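Long-range contacts in putative sugar isomerase (Parabacteroides distasonis, PDB 3LMZ), which is a putative sugar isomerase of the xylose isomerase-like TIM-barrel family, probably acting on a sugar or a related small molecule, though its substrate is not established: residues A[15-20]-A[218-223]; A[159-164]-A[187-192]. All coordinates share one frame; numbering follows the deposited sequence.

Interaction 1 of 2, residues A[15-20]-A[218-223]; sequences VNPFHL and MMREVN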
loop_
_atom_site.group_PDB
_atom_site.type_symbol
_atom_site.label_atom_id
_atom_site.label_comp_id
_atom_site.label_asym_id
_atom_site.label_seq_id
_atom_site.Cartn_x
_atom_site.Cartn_y
_atom_site.Cartn_z
ATOM N N VAL A 15 -3.658 -18.093 -5.074
ATOM C CA VAL A 15 -2.553 -18.869 -4.488
ATOM C C VAL A 15 -1.289 -18.572 -5.243
ATOM O O VAL A 15 -1.312 -18.499 -6.467
ATOM C CB VAL A 15 -2.870 -20.396 -4.549
ATOM C CG1 VAL A 15 -1.695 -21.238 -4.064
ATOM C CG2 VAL A 15 -4.145 -20.695 -3.748
ATOM N N ASN A 16 -0.199 -18.326 -4.511
ATOM C CA ASN A 16 1.092 -18.037 -5.137
ATOM C C ASN A 16 2.166 -18.893 -4.519
ATOM O O ASN A 16 2.112 -19.221 -3.348
ATOM C CB ASN A 16 1.467 -16.566 -4.911
ATOM C CG ASN A 16 0.504 -15.610 -5.614
ATOM O OD1 ASN A 16 0.459 -15.593 -6.843
ATOM N ND2 ASN A 16 -0.256 -14.801 -4.849
ATOM N N PRO A 17 3.147 -19.311 -5.313
ATOM C CA PRO A 17 4.206 -20.210 -4.796
ATOM C C PRO A 17 5.337 -19.541 -4.013
ATOM O O PRO A 17 6.125 -20.224 -3.335
ATOM C CB PRO A 17 4.788 -20.803 -6.071
ATOM C CG PRO A 17 4.621 -19.724 -7.108
ATOM C CD PRO A 17 3.284 -19.034 -6.756
ATOM N N PHE A 18 5.489 -18.244 -4.251
ATOM C CA PHE A 18 6.519 -17.439 -3.643
ATOM C C PHE A 18 6.103 -16.920 -2.258
ATOM O O PHE A 18 4.934 -16.934 -1.901
ATOM C CB PHE A 18 6.898 -16.274 -4.590
ATOM C CG PHE A 18 5.850 -15.203 -4.643
ATOM C CD1 PHE A 18 5.719 -14.284 -3.619
ATOM C CD2 PHE A 18 4.972 -15.147 -5.671
ATOM C CE1 PHE A 18 4.722 -13.326 -3.626
ATOM C CE2 PHE A 18 3.929 -14.093 -5.661
ATOM C CZ PHE A 18 3.862 -13.249 -4.659
ATOM N N HIS A 19 7.078 -16.401 -1.525
ATOM C CA HIS A 19 6.864 -15.824 -0.205
ATOM C C HIS A 19 7.306 -14.350 -0.216
ATOM O O HIS A 19 8.381 -14.005 -0.698
ATOM C CB HIS A 19 7.683 -16.574 0.804
ATOM C CG HIS A 19 7.479 -18.051 0.757
ATOM N ND1 HIS A 19 6.397 -18.645 1.358
ATOM C CD2 HIS A 19 8.180 -19.042 0.146
ATOM C CE1 HIS A 19 6.462 -19.950 1.155
ATOM N NE2 HIS A 19 7.524 -20.216 0.416
ATOM N N LEU A 20 6.494 -13.469 0.347
ATOM C CA LEU A 20 6.795 -12.063 0.482
ATOM C C LEU A 20 7.771 -11.828 1.645
ATOM O O LEU A 20 7.548 -12.261 2.787
ATOM C CB LEU A 20 5.498 -11.279 0.741
ATOM C CG LEU A 20 5.626 -9.761 0.868
ATOM C CD1 LEU A 20 6.289 -9.106 -0.356
ATOM C CD2 LEU A 20 4.252 -9.083 1.047
HETATM N N MSE A 218 4.241 -15.231 -14.184
HETATM C CA MSE A 218 5.420 -15.991 -14.547
HETATM C C MSE A 218 5.969 -16.816 -13.392
HETATM O O MSE A 218 6.479 -17.943 -13.574
HETATM C CB MSE A 218 6.529 -15.092 -15.140
HETATM C CG MSE A 218 7.699 -15.886 -15.708
HETATM SE SE MSE A 218 7.249 -17.191 -17.052
HETATM C CE MSE A 218 6.649 -15.993 -18.454
HETATM N N MSE A 219 5.872 -16.277 -12.197
HETATM C CA MSE A 219 6.336 -17.028 -11.022
HETATM C C MSE A 219 5.502 -18.274 -10.797
HETATM O O MSE A 219 6.017 -19.302 -10.377
HETATM C CB MSE A 219 6.409 -16.168 -9.754
HETATM C CG MSE A 219 7.496 -15.082 -9.803
HETATM SE SE MSE A 219 7.739 -14.111 -8.151
HETATM C CE MSE A 219 6.115 -13.069 -8.301
ATOM N N ARG A 220 4.207 -18.135 -11.068
ATOM C CA ARG A 220 3.318 -19.306 -11.041
ATOM C C ARG A 220 3.716 -20.290 -12.151
ATOM O O ARG A 220 3.826 -21.484 -11.921
ATOM C CB ARG A 220 1.873 -18.882 -11.197
ATOM C CG ARG A 220 1.297 -18.123 -10.046
ATOM C CD ARG A 220 -0.069 -17.565 -10.387
ATOM N NE ARG A 220 -0.499 -16.610 -9.370
ATOM C CZ ARG A 220 -1.484 -15.762 -9.559
ATOM N NH1 ARG A 220 -2.141 -15.795 -10.719
ATOM N NH2 ARG A 220 -1.818 -14.901 -8.588
ATOM N N GLU A 221 3.982 -19.772 -13.348
ATOM C CA GLU A 221 4.287 -20.623 -14.499
ATOM C C GLU A 221 5.578 -21.432 -14.287
ATOM O O GLU A 221 5.612 -22.627 -14.701
ATOM C CB GLU A 221 4.321 -19.782 -15.788
ATOM C CG GLU A 221 4.909 -20.487 -16.982
ATOM C CD GLU A 221 4.970 -19.609 -18.236
ATOM O OE1 GLU A 221 4.114 -18.708 -18.392
ATOM O OE2 GLU A 221 5.890 -19.838 -19.069
ATOM N N VAL A 222 6.613 -20.825 -13.687
ATOM C CA VAL A 222 7.884 -21.539 -13.466
ATOM C C VAL A 222 7.983 -22.128 -12.074
ATOM O O VAL A 222 9.004 -22.740 -11.735
ATOM C CB VAL A 222 9.108 -20.598 -13.696
ATOM C CG1 VAL A 222 9.090 -19.986 -15.122
ATOM C CG2 VAL A 222 9.178 -19.540 -12.627
ATOM N N ASN A 223 6.914 -21.970 -11.298
ATOM C CA ASN A 223 6.845 -22.411 -9.908
ATOM C C ASN A 223 8.042 -21.922 -9.080
ATOM O O ASN A 223 8.736 -22.699 -8.464
ATOM C CB ASN A 223 6.657 -23.922 -9.836
ATOM C CG ASN A 223 6.197 -24.399 -8.473
ATOM O OD1 ASN A 223 5.309 -23.799 -7.839
ATOM N ND2 ASN A 223 6.793 -25.482 -8.023
#

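Interaction 2 of 2, residues A[159-164]-A[187-192]; sequences GMCLDV and DMHIKD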
loop_
_atom_site.group_PDB
_atom_site.type_symbol
_atom_site.label_atom_id
_atom_site.label_comp_id
_atom_site.label_asym_id
_atom_site.label_seq_id
_atom_site.Cartn_x
_atom_site.Cartn_y
_atom_site.Cartn_z
ATOM N N GLY A 159 23.395 -19.332 -8.440
ATOM C CA GLY A 159 22.521 -18.595 -9.352
ATOM C C GLY A 159 22.489 -17.111 -9.038
ATOM O O GLY A 159 23.473 -16.529 -8.616
HETATM N N MSE A 160 21.295 -16.569 -9.176
HETATM C CA MSE A 160 21.041 -15.131 -9.061
HETATM C C MSE A 160 19.959 -14.802 -8.054
HETATM O O MSE A 160 19.048 -15.590 -7.779
HETATM C CB MSE A 160 20.656 -14.499 -10.426
HETATM C CG MSE A 160 19.266 -14.874 -10.953
HETATM SE SE MSE A 160 19.020 -14.177 -12.719
HETATM C CE MSE A 160 20.145 -15.427 -13.627
ATOM N N CYS A 161 20.128 -13.587 -7.487
ATOM C CA CYS A 161 19.078 -12.794 -6.835
ATOM C C CYS A 161 18.605 -11.882 -7.963
ATOM O O CYS A 161 19.293 -10.919 -8.381
ATOM C CB CYS A 161 19.630 -12.005 -5.621
ATOM S SG CYS A 161 18.343 -10.907 -5.062
ATOM N N LEU A 162 17.461 -12.283 -8.522
ATOM C CA LEU A 162 16.903 -11.565 -9.671
ATOM C C LEU A 162 16.355 -10.262 -9.130
ATOM O O LEU A 162 15.315 -10.222 -8.480
ATOM C CB LEU A 162 15.803 -12.330 -10.407
ATOM C CG LEU A 162 15.064 -11.557 -11.488
ATOM C CD1 LEU A 162 15.983 -11.099 -12.571
ATOM C CD2 LEU A 162 13.937 -12.416 -11.992
ATOM N N ASP A 163 17.017 -9.167 -9.474
ATOM C CA ASP A 163 16.576 -7.822 -9.058
ATOM C C ASP A 163 15.821 -7.257 -10.263
ATOM O O ASP A 163 16.390 -6.867 -11.282
ATOM C CB ASP A 163 17.786 -6.971 -8.668
ATOM C CG ASP A 163 17.393 -5.609 -8.079
ATOM O OD1 ASP A 163 16.540 -4.942 -8.729
ATOM O OD2 ASP A 163 17.935 -5.315 -6.957
ATOM N N VAL A 164 14.523 -7.146 -10.120
ATOM C CA VAL A 164 13.701 -6.828 -11.261
ATOM C C VAL A 164 13.940 -5.377 -11.703
ATOM O O VAL A 164 13.898 -5.070 -12.896
ATOM C CB VAL A 164 12.242 -7.100 -10.962
ATOM C CG1 VAL A 164 12.069 -8.592 -10.580
ATOM C CG2 VAL A 164 11.586 -6.147 -9.878
ATOM N N ASP A 187 16.583 -16.204 -5.382
ATOM C CA ASP A 187 16.050 -15.099 -4.566
ATOM C C ASP A 187 15.632 -14.007 -5.525
ATOM O O ASP A 187 15.998 -14.007 -6.714
ATOM C CB ASP A 187 17.109 -14.589 -3.588
ATOM C CG ASP A 187 16.579 -13.630 -2.534
ATOM O OD1 ASP A 187 15.684 -14.051 -1.797
ATOM O OD2 ASP A 187 17.197 -12.589 -2.382
HETATM N N MSE A 188 14.845 -13.048 -5.030
HETATM C CA MSE A 188 14.396 -11.976 -5.888
HETATM C C MSE A 188 14.258 -10.729 -5.018
HETATM O O MSE A 188 13.715 -10.809 -3.919
HETATM C CB MSE A 188 13.025 -12.284 -6.467
HETATM C CG MSE A 188 12.603 -11.383 -7.604
HETATM SE SE MSE A 188 10.807 -11.831 -8.262
HETATM C CE MSE A 188 11.353 -13.734 -8.738
ATOM N N HIS A 189 14.724 -9.599 -5.564
ATOM C CA HIS A 189 14.390 -8.274 -5.017
ATOM C C HIS A 189 13.316 -7.687 -5.917
ATOM O O HIS A 189 13.547 -7.432 -7.129
ATOM C CB HIS A 189 15.643 -7.383 -4.940
ATOM C CG HIS A 189 16.608 -7.804 -3.876
ATOM N ND1 HIS A 189 17.745 -7.089 -3.560
ATOM C CD2 HIS A 189 16.547 -8.829 -2.991
ATOM C CE1 HIS A 189 18.363 -7.689 -2.548
ATOM N NE2 HIS A 189 17.659 -8.743 -2.179
ATOM N N ILE A 190 12.188 -7.353 -5.287
ATOM C CA ILE A 190 11.095 -6.611 -5.922
ATOM C C ILE A 190 11.274 -5.153 -5.585
ATOM O O ILE A 190 11.727 -4.809 -4.482
ATOM C CB ILE A 190 9.688 -7.155 -5.563
ATOM C CG1 ILE A 190 9.468 -7.218 -4.052
ATOM C CG2 ILE A 190 9.498 -8.570 -6.183
ATOM C CD1 ILE A 190 8.033 -7.421 -3.689
ATOM N N LYS A 191 10.990 -4.303 -6.569
ATOM C CA LYS A 191 11.104 -2.845 -6.482
ATOM C C LYS A 191 10.559 -2.351 -7.818
ATOM O O LYS A 191 10.341 -3.160 -8.758
ATOM C CB LYS A 191 12.575 -2.388 -6.301
ATOM C CG LYS A 191 13.516 -2.935 -7.390
ATOM C CD LYS A 191 14.976 -2.531 -7.183
ATOM C CE LYS A 191 15.572 -3.162 -5.950
ATOM N NZ LYS A 191 17.102 -2.954 -5.942
ATOM N N ASP A 192 10.285 -1.059 -7.853
ATOM C CA ASP A 192 9.853 -0.442 -9.074
ATOM C C ASP A 192 10.777 0.703 -9.487
ATOM O O ASP A 192 11.463 1.283 -8.658
ATOM C CB ASP A 192 8.414 0.073 -8.930
ATOM C CG ASP A 192 7.579 -0.004 -10.235
ATOM O OD1 ASP A 192 8.176 -0.171 -11.353
ATOM O OD2 ASP A 192 6.293 0.203 -10.123
#

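Interaction 1 of 2, residues A[15-20]-A[218-223]
R220, near the C-terminal end of helix 212-221, reaches across to N16 and P17 in the segment that leads into strand 19-22. Its CB starts off to one side of this segment, but the chain brings its end in. R220 CG sits anti to the carbonyl carbon (chi1 -69°) and meets CD of P17 at 3.9 Å; the two side chains cross at about a right angle. R220 CD passes 4.1 Å from N16 OD1. R220 NE then donates to N16 OD1 at 2.9 Å, and R220 NH2 donates to the same oxygen at 3.0 Å. The guanidinium therefore grips one acceptor side-on with two nitrogens. OD1 lies near the guanidinium plane, and the amide is turned 21° from that plane. Both donors approach OD1 from the same face of the amide. NH1 bonds to the backbone oxygen of T257, and ND2 of N16 to that of S254. The pair is thus tied to the C-terminal end of the chain.

P17 rests its ring on the helix end. Its CG lies 3.6 Å from the backbone O of M219, and its CB lies 3.5 Å from OD1 of N223. N223 has positive phi and ends the helix in a Schellman motif.

F18 and selenomethionine M219 form a Met-aromatic contact. M219 SE is 4.5 Å from the F18 ring centroid, in an oblique approach. The bend at chi3 (-74°) turns M219 CE back toward the ring, 3.5 Å from F18 CD2.

Both also touch Y224, in the loop after the helix, and C228 of strand 227-230. M219 packs on L178 of helix 174-181, while F18 meets S254 of helix 240-256. The contact joins the entry to strand 19-22 with the end of helix 212-221.

Interaction 2 of 2, residues A[159-164]-A[187-192]
The H189 ring carries SG of C161 over one face, 3.6 Å from the ring centroid and offset toward the rim. C161 SG stands anti to the backbone N (chi1 172°), which carries it over the ring from the neighbouring strand. At the ring edge, near its plane, lies OD2 of D163. The ring of H132 also meets H189, with the planes at about 60°.

C161, D163, D187 and H189 stand on one face of two parallel strands, 158-163 and 185-193. D187 OD1 bonds to Y78. The backbone ladder pairs C161 with D187, L162 with M188 and D163 with H189. The last rung, V164 N to H189 O at 3.2 Å, is nearly straight (169°). L162 and M188 point to the other face. There CG of selenomethionine M188 meets CG1 of V164, at the start of the next helix, at 4.1 Å. L215 of helix 212-221 touches both M188 and V164.

D163 OD2 takes K191 NZ at 2.7 Å in a salt bridge through its syn lone pair. The lysine bends at chi3, which brings K191 CE to 3.4 Å from D163 OD2. OD2 also accepts from H132, while OD1 caps the following helix at the N of H166.

K191 NZ also makes salt bridges with E231 and E233, so three carboxylates share it; the lysine side chain lies about 3 Å from a bound citrate. Such a cluster, at the C-terminal ends of barrel strands, is consistent with an active-site pocket of a xylose isomerase-like barrel, although the citrate probably came from the crystallisation liquor.

The centres of the two interactions lie about 14 Å apart, and both reach the same barrel sheet. Interaction 2 is at its heart, about 5 Å from the centre of the chain. Interaction 1 is farther out, about 15 Å from that centre. Along the chain, 159-164 and 187-192 both fall inside the loop closed by 15-20 and 218-223. The two contacts touch directly: M219 SE packs on M188 CE at 3.7 Å, and L20 CD1 meets I190 CD1 at 4.1 Å. Strand 227-230 lies between strands 19-22 and 185-193 in the sheet. Helix 212-221 serves both: M219 packs on M188, and the helix end meets the segment entering strand 19-22.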